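Local coordinates for protein HIRA (Homo sapiens, PDB 5YJE), which works with ASF1A in replication-independent chromatin assembly and is required for periodic repression of histone gene transcription, the present chain being its C-terminal portion, at residues T98-G101 with V106-A109; L115-F118 with R124-S127; Y144-T149 with L154-V159; V163-E168 with F205-S210; S183-T188 with P193-S198. All coordinates share one frame; numbering follows the deposited sequence.

Contact 1. Residues T98-G101 with V106-A109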
# COMPACT_ATOMS: atom_id res chain seq x y z
N THR B 98 10.85 -7.79 25.80
CA THR B 98 10.87 -9.16 25.29
C THR B 98 11.77 -9.21 24.08
O THR B 98 12.31 -8.19 23.64
CB THR B 98 9.44 -9.70 24.97
OG1 THR B 98 9.53 -11.05 24.52
CG2 THR B 98 8.73 -8.90 23.86
N ALA B 99 11.92 -10.40 23.51
CA ALA B 99 12.86 -10.58 22.42
C ALA B 99 12.46 -11.80 21.60
O ALA B 99 11.73 -12.67 22.08
CB ALA B 99 14.30 -10.72 22.95
N ALA B 100 12.93 -11.84 20.36
CA ALA B 100 12.74 -13.00 19.48
C ALA B 100 13.90 -13.03 18.50
O ALA B 100 14.68 -12.08 18.41
CB ALA B 100 11.38 -12.95 18.77
N GLY B 101 14.02 -14.12 17.76
CA GLY B 101 15.14 -14.26 16.85
C GLY B 101 15.00 -15.46 15.95
O GLY B 101 14.29 -16.42 16.26
N VAL B 106 17.77 -10.94 15.19
CA VAL B 106 17.39 -10.93 16.59
C VAL B 106 16.70 -9.59 16.80
O VAL B 106 17.24 -8.56 16.39
CB VAL B 106 18.60 -11.06 17.54
CG1 VAL B 106 18.20 -10.78 18.96
CG2 VAL B 106 19.24 -12.43 17.42
N CYS B 107 15.54 -9.58 17.41
CA CYS B 107 14.90 -8.31 17.65
C CYS B 107 14.45 -8.23 19.09
O CYS B 107 14.21 -9.26 19.73
CB CYS B 107 13.72 -8.08 16.70
SG CYS B 107 12.66 -9.47 16.68
N VAL B 108 14.37 -7.01 19.59
CA VAL B 108 14.01 -6.76 20.98
C VAL B 108 12.95 -5.68 20.99
O VAL B 108 12.98 -4.74 20.18
CB VAL B 108 15.22 -6.35 21.87
CG1 VAL B 108 16.20 -7.52 22.05
CG2 VAL B 108 15.91 -5.15 21.30
N ALA B 109 12.00 -5.81 21.91
CA ALA B 109 11.04 -4.76 22.16
C ALA B 109 11.28 -4.21 23.56
O ALA B 109 11.48 -4.98 24.51
CB ALA B 109 9.60 -5.25 21.98
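A100 O is gripped from the opposite strand by the N-H of C107, at 2.8 Å and nearly straight (167°), while the CA-H of V106 reaches the same oxygen at 3.5 Å. The sulfur of C107 comes close too: with chi1 at 49° SG sits between its own backbone N and carbonyl carbon, and this brings it 3.7 Å from A100 O. The return bond runs from A100 N to C107 O at 2.9 Å, and the CA-H of A99 leans on that acceptor as well. Two residues along, T98 and A109 make the second hydrogen-bonded pair, with A109 N to T98 O at 3.0 Å. Between these two pairs lies A99 with V108, a non-hydrogen-bonded pair, and G101 with V106 forms another at the end.

Strands 96-101 and 105-110 thus form an antiparallel beta hairpin, the first two strands of a four-stranded sheet; such a sheet is consistent with a blade in this beta-propeller-related chain. On the side of A99, its small CB meets V108 CG1 at 3.8 Å; branched V106 and V108 suit an extended strand and pack against strand 74-83, with I62 of strand 60-71 touching A99 and V106. On the other side A100 and C107 share C140 of strand 135-141, where a methyl and a slim thiol let the next sheet come close, and small A109 lies on I135. Glycine at G101 lets the backbones approach, its CA 4.0 Å from V106 CA. At the opposite end T98 CG2 meets A109 CB at 4.2 Å.

Contact 2. Residues L115-F118 with R124-S127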
# COMPACT_ATOMS: atom_id res chain seq x y z
N LEU B 115 11.02 -0.88 19.07
CA LEU B 115 11.43 -2.19 18.59
C LEU B 115 12.73 -2.03 17.82
O LEU B 115 12.82 -1.18 16.93
CB LEU B 115 10.32 -2.79 17.73
CG LEU B 115 10.74 -3.87 16.74
CD1 LEU B 115 11.10 -5.14 17.47
CD2 LEU B 115 9.61 -4.09 15.79
N SER B 116 13.74 -2.82 18.17
CA SER B 116 15.04 -2.75 17.49
C SER B 116 15.38 -4.10 16.88
O SER B 116 15.07 -5.15 17.43
CB SER B 116 16.15 -2.30 18.43
OG SER B 116 15.90 -0.99 18.93
N VAL B 117 16.00 -4.06 15.71
CA VAL B 117 16.27 -5.25 14.93
C VAL B 117 17.76 -5.31 14.63
O VAL B 117 18.34 -4.34 14.13
CB VAL B 117 15.41 -5.28 13.65
CG1 VAL B 117 15.71 -6.51 12.81
CG2 VAL B 117 13.91 -5.19 14.01
N PHE B 118 18.38 -6.45 14.96
CA PHE B 118 19.81 -6.70 14.88
C PHE B 118 20.10 -7.89 13.97
O PHE B 118 19.32 -8.85 13.88
CB PHE B 118 20.40 -6.96 16.27
CG PHE B 118 20.29 -5.79 17.18
CD1 PHE B 118 19.19 -5.63 18.00
CD2 PHE B 118 21.28 -4.80 17.17
CE1 PHE B 118 19.08 -4.51 18.82
CE2 PHE B 118 21.17 -3.68 17.97
CZ PHE B 118 20.08 -3.54 18.81
N ARG B 124 22.94 -3.48 14.47
CA ARG B 124 21.62 -2.86 14.31
C ARG B 124 21.32 -2.66 12.84
O ARG B 124 22.10 -2.03 12.13
CB ARG B 124 21.57 -1.52 15.03
CG ARG B 124 20.39 -0.70 14.54
CD ARG B 124 20.23 0.59 15.27
NE ARG B 124 20.08 0.44 16.72
CZ ARG B 124 18.94 0.16 17.35
NH1 ARG B 124 17.82 -0.03 16.64
NH2 ARG B 124 18.91 0.07 18.67
N LEU B 125 20.19 -3.18 12.38
CA LEU B 125 19.88 -3.10 10.96
C LEU B 125 19.03 -1.88 10.59
O LEU B 125 19.12 -1.40 9.46
CB LEU B 125 19.17 -4.37 10.52
CG LEU B 125 20.05 -5.61 10.62
CD1 LEU B 125 19.24 -6.90 10.46
CD2 LEU B 125 21.14 -5.53 9.57
N LEU B 126 18.19 -1.40 11.51
CA LEU B 126 17.28 -0.30 11.24
C LEU B 126 17.16 0.55 12.49
O LEU B 126 17.41 0.08 13.60
CB LEU B 126 15.86 -0.78 10.85
CG LEU B 126 15.77 -1.89 9.81
CD1 LEU B 126 14.53 -2.76 10.02
CD2 LEU B 126 15.81 -1.29 8.42
N SER B 127 16.77 1.79 12.30
CA SER B 127 16.43 2.68 13.40
C SER B 127 15.36 2.07 14.30
O SER B 127 14.57 1.25 13.85
CB SER B 127 15.96 4.02 12.85
OG SER B 127 16.97 4.57 12.04
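The guanidinium of R124 has F118 over one face, CZ 3.8 Å above its plane and displaced toward the rim; S116 OG and the carbonyl oxygen of L126 lie at its edge, in plane. Ring and guanidinium planes stand 58° apart, so the phenyl leans on the cation rather than stacking flat. The arrangement belongs to a loop that follows strand 114-119 of a four-stranded antiparallel sheet, with a single backbone bridge between F118 and R124 before strand 129-130.

R124 is bent at chi3 (-57°), which brings NH1 within bonding distance of L126 O. NH1 donates to that oxygen at 3.1 Å, while S116 OG accepts from NH2 at 3.2 Å and, more weakly, from NH1. These bonds probably restrain the rotation of the group and ease the burial of its charge, a place where arginine's several in-plane donors serve well. The second subunit helps close the site: E278 of that subunit accepts from R124 N, and S127 OG bonds to T286 of the same subunit.

Carbon contacts fill the rest. F118 CE2 touches R124 CB at 3.7 Å, W88 and T90 lie on the phenylalanine from strand 86-92, and L125 CD1 reaches F118 C at 3.7 Å. Branched V117 suits its strand and carries the backbone link: L125 N points almost straight at V117 O, 2.8 Å away.

Contact 3. Residues Y144-T149 with L154-V159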
# COMPACT_ATOMS: atom_id res chain seq x y z
N TYR B 144 11.61 -12.06 8.60
CA TYR B 144 10.32 -11.49 8.92
C TYR B 144 10.20 -11.31 10.43
O TYR B 144 10.45 -12.24 11.21
CB TYR B 144 9.18 -12.37 8.38
CG TYR B 144 9.12 -12.42 6.86
CD1 TYR B 144 8.58 -11.36 6.13
CD2 TYR B 144 9.60 -13.53 6.16
CE1 TYR B 144 8.52 -11.42 4.71
CE2 TYR B 144 9.55 -13.58 4.76
CZ TYR B 144 9.01 -12.53 4.04
OH TYR B 144 8.95 -12.60 2.67
N VAL B 145 9.83 -10.10 10.84
CA VAL B 145 9.62 -9.76 12.24
C VAL B 145 8.16 -9.38 12.39
O VAL B 145 7.64 -8.56 11.64
CB VAL B 145 10.53 -8.60 12.69
CG1 VAL B 145 10.21 -8.20 14.14
CG2 VAL B 145 12.00 -9.01 12.57
N MET B 146 7.51 -10.00 13.37
CA MET B 146 6.10 -9.78 13.65
C MET B 146 5.96 -9.25 15.07
O MET B 146 6.49 -9.83 16.01
CB MET B 146 5.30 -11.07 13.46
CG MET B 146 3.82 -10.92 13.78
SD MET B 146 2.79 -12.36 13.36
CE MET B 146 3.28 -13.62 14.50
N ALA B 147 5.24 -8.14 15.22
CA ALA B 147 4.94 -7.58 16.53
C ALA B 147 3.43 -7.57 16.74
O ALA B 147 2.68 -7.05 15.90
CB ALA B 147 5.52 -6.17 16.65
N LEU B 148 2.99 -8.14 17.86
CA LEU B 148 1.61 -8.06 18.33
C LEU B 148 1.57 -7.13 19.54
O LEU B 148 2.26 -7.38 20.53
CB LEU B 148 1.07 -9.45 18.72
CG LEU B 148 0.24 -10.31 17.76
CD1 LEU B 148 1.06 -10.95 16.67
CD2 LEU B 148 -0.46 -11.40 18.55
N THR B 149 0.77 -6.08 19.46
CA THR B 149 0.78 -5.03 20.47
C THR B 149 -0.38 -5.16 21.45
O THR B 149 -1.35 -5.90 21.23
CB THR B 149 0.76 -3.64 19.81
OG1 THR B 149 -0.47 -3.45 19.10
CG2 THR B 149 1.94 -3.47 18.86
N LEU B 154 -1.28 -6.10 14.76
CA LEU B 154 -0.29 -7.06 14.30
C LEU B 154 0.48 -6.40 13.17
O LEU B 154 -0.12 -5.80 12.28
CB LEU B 154 -0.99 -8.35 13.82
CG LEU B 154 -0.15 -9.57 13.42
CD1 LEU B 154 -1.05 -10.81 13.45
CD2 LEU B 154 0.50 -9.46 12.06
N SER B 155 1.80 -6.51 13.21
CA SER B 155 2.64 -5.96 12.16
C SER B 155 3.68 -6.99 11.74
O SER B 155 4.14 -7.80 12.55
CB SER B 155 3.37 -4.69 12.58
OG SER B 155 2.48 -3.62 12.83
N VAL B 156 4.01 -6.98 10.46
CA VAL B 156 5.04 -7.85 9.92
C VAL B 156 5.91 -7.01 9.01
O VAL B 156 5.41 -6.28 8.15
CB VAL B 156 4.49 -9.08 9.17
CG1 VAL B 156 5.63 -9.97 8.68
CG2 VAL B 156 3.52 -9.87 10.04
N TRP B 157 7.21 -7.10 9.22
CA TRP B 157 8.18 -6.42 8.37
C TRP B 157 9.14 -7.45 7.81
O TRP B 157 9.52 -8.40 8.50
CB TRP B 157 8.94 -5.36 9.14
CG TRP B 157 8.11 -4.24 9.66
CD1 TRP B 157 7.73 -3.11 8.98
CD2 TRP B 157 7.58 -4.12 10.98
NE1 TRP B 157 6.98 -2.30 9.80
CE2 TRP B 157 6.87 -2.89 11.04
CE3 TRP B 157 7.64 -4.92 12.12
CZ2 TRP B 157 6.23 -2.46 12.19
CZ3 TRP B 157 7.00 -4.49 13.27
CH2 TRP B 157 6.30 -3.27 13.30
N ASP B 158 9.48 -7.25 6.55
CA ASP B 158 10.58 -7.96 5.91
C ASP B 158 11.81 -7.10 6.17
O ASP B 158 12.03 -6.09 5.49
CB ASP B 158 10.29 -8.14 4.42
CG ASP B 158 11.39 -8.85 3.67
OD1 ASP B 158 12.55 -8.91 4.14
OD2 ASP B 158 11.11 -9.31 2.55
N VAL B 159 12.62 -7.45 7.17
CA VAL B 159 13.74 -6.56 7.47
C VAL B 159 14.84 -6.70 6.42
O VAL B 159 15.64 -5.78 6.24
CB VAL B 159 14.33 -6.78 8.88
CG1 VAL B 159 13.25 -6.57 9.94
CG2 VAL B 159 14.94 -8.13 8.99
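V145 pairs with W157 through two backbone bonds, V145 N to W157 O and W157 N to V145 O, each 2.9 Å. Its side chain turns to the face shared with A147, S155 and W157, where CG2 meets V159 CG1 at 3.8 Å. Since chi1 of 176° places CG1 beside the carbonyl carbon, CG2 is the branch left near the backbone N and reaches the valine. The indole edge of W157 passes A147 CB, with CZ3 4.1 Å away, where the small methyl of A147 suits the edge; its NE1 donates to L209 O of the second subunit.

Strands 144-149 and 153-158 form an antiparallel hairpin, the middle strands of a four-stranded sheet within the TUP1-like enhancer of split family region, which is related to beta-propellers. The other face carries Y144 at one end and L154 at the other. The tyrosine ring slants over the strand: CE1 rests 3.7 Å from D158 CB and CD1 meets V156 CG1, while ring and carboxylate planes are 52° apart. D158 OD2 itself forms a salt bridge with R161.

L154 lies between M146 and L148 of the first strand. Its CD2 touches M146 SD at 3.9 Å, and its CG lies 3.7 Å from L148 CD1, the two leucines running alongside each other. M146 also rests CG on V156 CG2, a pliable filler suited to a face that strand 184-187 covers.

Contact 4. Residues V163-E168 with F205-S210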
# COMPACT_ATOMS: atom_id res chain seq x y z
N VAL B 163 10.77 -3.60 3.93
CA VAL B 163 9.44 -3.16 3.55
C VAL B 163 8.46 -3.74 4.55
O VAL B 163 8.71 -4.79 5.15
CB VAL B 163 9.11 -3.56 2.09
CG1 VAL B 163 8.91 -5.05 1.97
CG2 VAL B 163 7.91 -2.78 1.56
N VAL B 164 7.36 -3.03 4.80
CA VAL B 164 6.31 -3.57 5.65
C VAL B 164 5.59 -4.67 4.88
O VAL B 164 5.39 -4.57 3.66
CB VAL B 164 5.32 -2.48 6.09
CG1 VAL B 164 4.68 -1.78 4.87
CG2 VAL B 164 4.25 -3.06 7.00
N VAL B 165 5.26 -5.76 5.57
CA VAL B 165 4.45 -6.81 4.99
C VAL B 165 3.01 -6.70 5.45
O VAL B 165 2.08 -6.73 4.64
CB VAL B 165 5.03 -8.19 5.33
CG1 VAL B 165 4.13 -9.27 4.79
CG2 VAL B 165 6.44 -8.31 4.76
N VAL B 166 2.80 -6.54 6.76
CA VAL B 166 1.48 -6.35 7.33
C VAL B 166 1.52 -5.10 8.19
O VAL B 166 2.33 -5.02 9.13
CB VAL B 166 1.03 -7.56 8.17
CG1 VAL B 166 -0.38 -7.35 8.66
CG2 VAL B 166 1.14 -8.86 7.36
N LYS B 167 0.65 -4.14 7.90
CA LYS B 167 0.66 -2.83 8.54
C LYS B 167 -0.45 -2.75 9.59
O LYS B 167 -1.60 -2.47 9.25
CB LYS B 167 0.50 -1.73 7.49
CG LYS B 167 0.33 -0.31 8.05
CD LYS B 167 1.57 0.16 8.77
CE LYS B 167 1.44 1.61 9.27
NZ LYS B 167 1.28 2.60 8.17
N GLU B 168 -0.09 -2.98 10.85
CA GLU B 168 -0.94 -2.72 12.02
C GLU B 168 -2.40 -3.17 11.83
O GLU B 168 -3.34 -2.40 11.98
CB GLU B 168 -0.91 -1.24 12.40
CG GLU B 168 0.31 -0.80 13.20
CD GLU B 168 0.91 0.52 12.70
OE1 GLU B 168 2.09 0.50 12.28
OE2 GLU B 168 0.20 1.56 12.71
N PHE B 205 -3.47 -13.79 7.39
CA PHE B 205 -3.55 -12.47 6.76
C PHE B 205 -2.82 -12.52 5.42
O PHE B 205 -1.63 -12.85 5.37
CB PHE B 205 -2.98 -11.36 7.64
CG PHE B 205 -3.33 -9.99 7.13
CD1 PHE B 205 -4.51 -9.38 7.51
CD2 PHE B 205 -2.52 -9.36 6.21
CE1 PHE B 205 -4.86 -8.13 6.99
CE2 PHE B 205 -2.86 -8.12 5.71
CZ PHE B 205 -4.04 -7.50 6.10
N ASN B 206 -3.53 -12.21 4.35
CA ASN B 206 -2.90 -12.18 3.05
C ASN B 206 -2.41 -10.76 2.78
O ASN B 206 -3.22 -9.82 2.85
CB ASN B 206 -3.86 -12.62 1.95
CG ASN B 206 -3.15 -12.82 0.62
OD1 ASN B 206 -3.33 -12.04 -0.31
ND2 ASN B 206 -2.29 -13.84 0.54
N PRO B 207 -1.12 -10.56 2.52
CA PRO B 207 -0.63 -9.17 2.38
C PRO B 207 -1.08 -8.52 1.08
O PRO B 207 -1.37 -7.32 1.08
CB PRO B 207 0.90 -9.32 2.47
CG PRO B 207 1.12 -10.63 3.16
CD PRO B 207 -0.02 -11.52 2.64
N SER B 208 -1.20 -9.28 -0.00
CA SER B 208 -1.65 -8.69 -1.26
C SER B 208 -3.14 -8.36 -1.24
O SER B 208 -3.55 -7.28 -1.68
CB SER B 208 -1.34 -9.66 -2.40
OG SER B 208 0.06 -9.84 -2.51
N LEU B 209 -3.98 -9.30 -0.79
CA LEU B 209 -5.40 -8.96 -0.70
C LEU B 209 -5.65 -8.00 0.44
O LEU B 209 -6.62 -7.23 0.40
CB LEU B 209 -6.26 -10.21 -0.54
CG LEU B 209 -6.69 -11.08 -1.72
CD1 LEU B 209 -7.59 -12.19 -1.20
CD2 LEU B 209 -7.38 -10.30 -2.87
N SER B 210 -4.78 -8.02 1.47
CA SER B 210 -4.91 -7.18 2.66
C SER B 210 -6.13 -7.59 3.48
O SER B 210 -6.88 -6.75 3.97
CB SER B 210 -4.94 -5.69 2.31
OG SER B 210 -4.31 -4.95 3.34
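V166 lays its CG1 methyl over one face of the F205 ring, 4.1 Å from the centroid and 24° off the ring normal, a CH-pi contact displaced toward the rim. The closest atoms are V166 CG1 and F205 CD2 at 3.8 Å, and CG2 approaches the same ring carbon almost equally, at 3.9 Å. With chi1 at -176°, CG1 stands opposite the backbone N, and the valine therefore presents both methyls to the phenyl; a branched residue spreads well over part of an aromatic face. F205 meets W212 edge-to-face as well, so the phenylalanine is held among several apolar groups.

Beside this pair, V165 runs alongside P207, with V165 CG1 3.7 Å from P207 CG. P207 CB also rests 3.6 Å from V165 O. The side-chain contacts are apolar and modest in area, without any polar bond between the two segments. Proline fits as its rigid ring offers a smooth surface at the start of a turn, and N206 just before it closes an Asx motif: its OD1 accepts from L209 N at 2.9 Å. S208 to S210 reach the third subunit, with S210 OG bonded to K167 NZ there.

V165 and V166 are both opposite V156, a classic beta bulge, where strand 163-170 turns a corner and brings the valines to bear on F205 at the end of strand 201-206 and on P207 just after it. The contact thus joins the outer strand of one four-stranded sheet to an inner strand of the next. Beyond it, P193 of strand 193-196 packs on both V166 and F205, and strand 153-158 lies behind the two valines.

Contact 5. Residues S183-T188 with P193-S198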
# COMPACT_ATOMS: atom_id res chain seq x y z
N SER B 183 -4.94 -20.29 20.08
CA SER B 183 -4.23 -21.49 20.51
C SER B 183 -2.83 -21.52 19.93
O SER B 183 -1.87 -21.85 20.63
CB SER B 183 -4.99 -22.75 20.07
OG SER B 183 -6.40 -22.58 20.18
N GLN B 184 -2.70 -21.22 18.64
CA GLN B 184 -1.38 -21.20 18.02
C GLN B 184 -1.25 -20.00 17.09
O GLN B 184 -2.24 -19.54 16.50
CB GLN B 184 -1.06 -22.49 17.25
CG GLN B 184 -0.74 -23.70 18.14
CD GLN B 184 -1.96 -24.59 18.38
OE1 GLN B 184 -2.83 -24.74 17.51
NE2 GLN B 184 -2.02 -25.20 19.57
N ILE B 185 -0.01 -19.53 16.96
CA ILE B 185 0.35 -18.41 16.10
C ILE B 185 1.53 -18.84 15.26
O ILE B 185 2.59 -19.19 15.80
CB ILE B 185 0.70 -17.16 16.91
CG1 ILE B 185 -0.56 -16.56 17.55
CG2 ILE B 185 1.36 -16.13 16.00
CD1 ILE B 185 -0.32 -15.25 18.28
N LEU B 186 1.37 -18.82 13.94
CA LEU B 186 2.48 -19.08 13.03
C LEU B 186 2.85 -17.81 12.27
O LEU B 186 2.00 -17.00 11.90
CB LEU B 186 2.14 -20.14 11.98
CG LEU B 186 1.53 -21.50 12.26
CD1 LEU B 186 1.35 -22.20 10.90
CD2 LEU B 186 2.41 -22.32 13.18
N LEU B 187 4.13 -17.69 11.99
CA LEU B 187 4.63 -16.75 11.00
C LEU B 187 5.38 -17.56 9.96
O LEU B 187 6.49 -18.06 10.23
CB LEU B 187 5.53 -15.70 11.66
CG LEU B 187 6.06 -14.65 10.69
CD1 LEU B 187 4.89 -13.90 10.00
CD2 LEU B 187 7.00 -13.70 11.46
N THR B 188 4.79 -17.70 8.77
CA THR B 188 5.36 -18.59 7.77
C THR B 188 6.62 -18.00 7.16
O THR B 188 6.96 -16.82 7.35
CB THR B 188 4.33 -18.90 6.69
OG1 THR B 188 4.24 -17.79 5.77
CG2 THR B 188 2.98 -19.18 7.32
N PRO B 193 1.07 -14.17 8.68
CA PRO B 193 0.61 -14.59 10.01
C PRO B 193 -0.64 -15.46 9.93
O PRO B 193 -1.58 -15.20 9.17
CB PRO B 193 0.32 -13.26 10.72
CG PRO B 193 -0.03 -12.30 9.62
CD PRO B 193 0.62 -12.80 8.35
N VAL B 194 -0.63 -16.50 10.76
CA VAL B 194 -1.71 -17.45 10.89
C VAL B 194 -2.11 -17.53 12.36
O VAL B 194 -1.24 -17.68 13.24
CB VAL B 194 -1.31 -18.84 10.35
CG1 VAL B 194 -2.48 -19.77 10.36
CG2 VAL B 194 -0.76 -18.70 8.94
N MET B 195 -3.40 -17.42 12.63
CA MET B 195 -4.01 -17.52 13.95
C MET B 195 -4.90 -18.76 13.95
O MET B 195 -5.91 -18.81 13.24
CB MET B 195 -4.82 -16.26 14.25
CG MET B 195 -4.07 -14.98 13.96
SD MET B 195 -3.09 -14.39 15.36
CE MET B 195 -1.46 -14.38 14.67
N ASN B 196 -4.49 -19.77 14.72
CA ASN B 196 -5.27 -20.98 14.91
C ASN B 196 -6.04 -20.84 16.22
O ASN B 196 -5.44 -20.85 17.31
CB ASN B 196 -4.37 -22.21 14.94
CG ASN B 196 -5.04 -23.43 14.35
OD1 ASN B 196 -4.93 -23.70 13.19
ND2 ASN B 196 -5.81 -24.13 15.15
N LEU B 197 -7.37 -20.69 16.11
CA LEU B 197 -8.28 -20.50 17.23
C LEU B 197 -8.74 -21.85 17.80
O LEU B 197 -8.74 -22.89 17.13
CB LEU B 197 -9.50 -19.69 16.80
CG LEU B 197 -9.30 -18.32 16.15
CD1 LEU B 197 -10.63 -17.61 15.96
CD2 LEU B 197 -8.36 -17.46 16.96
N SER B 198 -9.17 -21.80 19.07
CA SER B 198 -9.58 -23.01 19.76
C SER B 198 -10.85 -23.62 19.18
O SER B 198 -11.07 -24.82 19.33
CB SER B 198 -9.75 -22.74 21.26
OG SER B 198 -10.88 -21.92 21.49
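P193 opens its strand facing L187, whose CD1 comes 4.1 Å from the proline N; a residue with no N-H to offer suits a non-hydrogen-bonded pair. V194 follows and exchanges two backbone bonds with L186, each 2.9 Å. Its CB lies 4.0 Å from L186 CB. The V194 and T188 side chains run nearly perpendicular, their CG2 methyls 4.1 Å apart, and I247 of helix 243-247 packs on V194 and L186.

M195 turns to the other face. Bent at chi2 (-89°) and again at chi3, its chain folds back alongside I185, so that CE lies 3.6 Å from I185 CG2; a flexible thioether moulds itself to the branched neighbour. Strands 184-187 and 193-196 make an antiparallel hairpin, the first two strands of the last four-stranded sheet in the chain, consistent with a propeller-like blade.

At N196 the register slips: S183 and Q184 both lie opposite it in a classic beta bulge. N196 O accepts from Q184 N at 3.1 Å and weakly from S183 N at 2.9 Å, while N196 N returns a bond to Q184 O. L197 then turns away onto V182 and Y203, and S198 CB ends 3.5 Å from S183 OG at the exposed end of the hairpin.

How the contacts relate
Contacts 1 and 2 share one sheet, strand 105-110 lying beside strand 114-119, and both are well buried. Contact 3, in the following sheet, buries the largest area of the five and touches both: C107 SG packs on V145, and L115 on W157. Contact 4 hangs on contact 3 through strand 163-170 and on contact 5 through F205 and P193, so it stitches two sheets by apolar contacts where the hairpins of contacts 1, 3 and 5 rely on backbone bonds. Contact 2 adds a buried arginine. Contact 5 is partly surface, with serine and glutamine at its open end. Contacts 2, 3 and 4 border neighbouring subunits of the trimer.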